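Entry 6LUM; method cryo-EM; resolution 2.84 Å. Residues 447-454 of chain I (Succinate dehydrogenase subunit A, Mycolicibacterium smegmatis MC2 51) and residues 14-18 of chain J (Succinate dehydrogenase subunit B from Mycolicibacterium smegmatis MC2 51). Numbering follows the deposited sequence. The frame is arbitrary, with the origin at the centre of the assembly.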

# COMPACT_ATOMS: atom_id res chain seq x y z
N GLY I 447 3.00 -27.47 -53.59
CA GLY I 447 1.90 -27.82 -54.47
C GLY I 447 1.53 -26.66 -55.37
O GLY I 447 1.99 -25.53 -55.18
N ASN I 448 0.67 -26.96 -56.34
CA ASN I 448 0.27 -26.00 -57.36
C ASN I 448 -1.01 -25.26 -57.02
O ASN I 448 -1.75 -24.85 -57.93
CB ASN I 448 0.13 -26.72 -58.70
CG ASN I 448 -0.71 -27.98 -58.59
OD1 ASN I 448 -0.35 -28.91 -57.88
ND2 ASN I 448 -1.84 -28.00 -59.29
N GLU I 449 -1.31 -25.07 -55.74
CA GLU I 449 -2.51 -24.38 -55.30
C GLU I 449 -2.13 -23.30 -54.30
O GLU I 449 -1.16 -23.46 -53.56
CB GLU I 449 -3.50 -25.35 -54.66
CG GLU I 449 -3.90 -26.51 -55.54
CD GLU I 449 -4.57 -26.07 -56.82
OE1 GLU I 449 -4.11 -26.47 -57.91
OE2 GLU I 449 -5.56 -25.32 -56.74
N ARG I 450 -2.89 -22.22 -54.29
CA ARG I 450 -2.65 -21.14 -53.34
C ARG I 450 -3.87 -20.94 -52.45
O ARG I 450 -5.02 -20.98 -52.91
CB ARG I 450 -2.29 -19.83 -54.05
CG ARG I 450 -3.25 -19.41 -55.14
CD ARG I 450 -3.16 -17.92 -55.37
NE ARG I 450 -1.79 -17.51 -55.66
CZ ARG I 450 -1.38 -17.10 -56.85
NH1 ARG I 450 -0.12 -16.76 -57.03
NH2 ARG I 450 -2.23 -17.05 -57.86
N VAL I 451 -3.59 -20.74 -51.16
CA VAL I 451 -4.64 -20.56 -50.17
C VAL I 451 -5.58 -19.45 -50.58
O VAL I 451 -6.79 -19.54 -50.36
CB VAL I 451 -4.01 -20.28 -48.79
CG1 VAL I 451 -5.08 -20.11 -47.77
CG2 VAL I 451 -3.09 -21.40 -48.41
N ALA I 452 -5.05 -18.38 -51.17
CA ALA I 452 -5.90 -17.27 -51.57
C ALA I 452 -6.93 -17.71 -52.60
O ALA I 452 -8.10 -17.33 -52.51
CB ALA I 452 -5.05 -16.13 -52.12
N ASP I 453 -6.53 -18.53 -53.56
CA ASP I 453 -7.47 -18.93 -54.60
C ASP I 453 -8.48 -19.94 -54.06
O ASP I 453 -9.67 -19.86 -54.37
CB ASP I 453 -6.72 -19.50 -55.80
CG ASP I 453 -7.61 -19.67 -57.02
OD1 ASP I 453 -8.85 -19.75 -56.89
OD2 ASP I 453 -7.05 -19.72 -58.14
N ILE I 454 -8.02 -20.89 -53.24
CA ILE I 454 -8.96 -21.84 -52.65
C ILE I 454 -9.99 -21.11 -51.80
O ILE I 454 -11.20 -21.36 -51.92
CB ILE I 454 -8.22 -22.90 -51.83
CG1 ILE I 454 -7.38 -23.78 -52.73
CG2 ILE I 454 -9.20 -23.76 -51.09
CD1 ILE I 454 -6.64 -24.81 -51.98
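Chain J (14-18) PELPP

Residues 14-18 of chain J form an irregular segment that bends at Glu15(J) (phi/psi -63/-72) and is extended from Leu16(J) (-176/144) onward. It runs in the same general sense as chain I, from Pro14(J), whose CA lies 5.5 Å from Asn448(I) CA, to Pro18(J), whose CA is 9.1 Å from Asp453(I) CA; the backbones separate between Pro14(J) and Leu16(J) and then keep a spacing of about 9 to 10 Å. Arg450(I) dominates the chain I side. It occupies the N-cap position, and its carbonyl O accepts the backbone N of Ile454(I) at 3.0 Å, while its CA-to-CB bond points toward chain J. With chi1 p, chi2 t and chi3 p, the side chain carries its guanidinium to the chain J backbone, where Arg450(I) NH2 donates a weak hydrogen bond to Leu16(J) O (2.8 Å, N-H...O angle 128°). This carbonyl lies at the guanidinium edge, near its plane, leaving a face to Pro14(J), whose CB is 4.0 Å from Arg450(I) NH1. Leu16(J), by contrast, directs its CB away, so its backbone rather than its side chain makes the contact. Glu15(J) starts sideways, but its m, t rotamer brings the carboxylate between two acidic neighbours: Glu15(J) OE2 is 3.6 Å from Glu449(I) OE1, and Glu15(J) OE1 is 3.3 Å from Asp453(I) OD2. These are approaches of like charges, unfavourable unless a proton or other compensation intervenes. Together the stretches bury 347 Å².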

# COMPACT_ATOMS: atom_id res chain seq x y z
N PRO J 14 2.97 -19.99 -58.18
CA PRO J 14 1.83 -20.85 -58.49
C PRO J 14 1.14 -20.48 -59.79
O PRO J 14 1.83 -20.12 -60.75
CB PRO J 14 0.90 -20.62 -57.30
CG PRO J 14 1.84 -20.41 -56.16
CD PRO J 14 3.07 -19.72 -56.73
N GLU J 15 -0.18 -20.57 -59.83
CA GLU J 15 -0.90 -20.49 -61.10
C GLU J 15 -0.73 -19.15 -61.80
O GLU J 15 -0.01 -19.06 -62.80
CB GLU J 15 -2.39 -20.75 -60.87
CG GLU J 15 -2.72 -22.16 -60.42
CD GLU J 15 -4.19 -22.34 -60.12
OE1 GLU J 15 -4.92 -21.32 -60.10
OE2 GLU J 15 -4.62 -23.49 -59.91
N LEU J 16 -1.36 -18.10 -61.27
CA LEU J 16 -1.33 -16.77 -61.87
C LEU J 16 -2.07 -15.78 -60.98
O LEU J 16 -3.06 -16.14 -60.35
CB LEU J 16 -1.95 -16.79 -63.27
CG LEU J 16 -3.47 -16.78 -63.43
CD1 LEU J 16 -3.84 -16.59 -64.89
CD2 LEU J 16 -4.10 -18.05 -62.88
N PRO J 17 -1.61 -14.53 -60.89
CA PRO J 17 -2.38 -13.51 -60.18
C PRO J 17 -3.67 -13.21 -60.92
O PRO J 17 -3.79 -13.48 -62.12
CB PRO J 17 -1.44 -12.30 -60.15
CG PRO J 17 -0.39 -12.58 -61.17
CD PRO J 17 -0.26 -14.07 -61.24
N PRO J 18 -4.67 -12.64 -60.23
CA PRO J 18 -6.00 -12.47 -60.84
C PRO J 18 -6.03 -11.42 -61.94
O PRO J 18 -4.99 -10.93 -62.40
CB PRO J 18 -6.88 -12.03 -59.66
CG PRO J 18 -6.10 -12.34 -58.45
CD PRO J 18 -4.67 -12.22 -58.82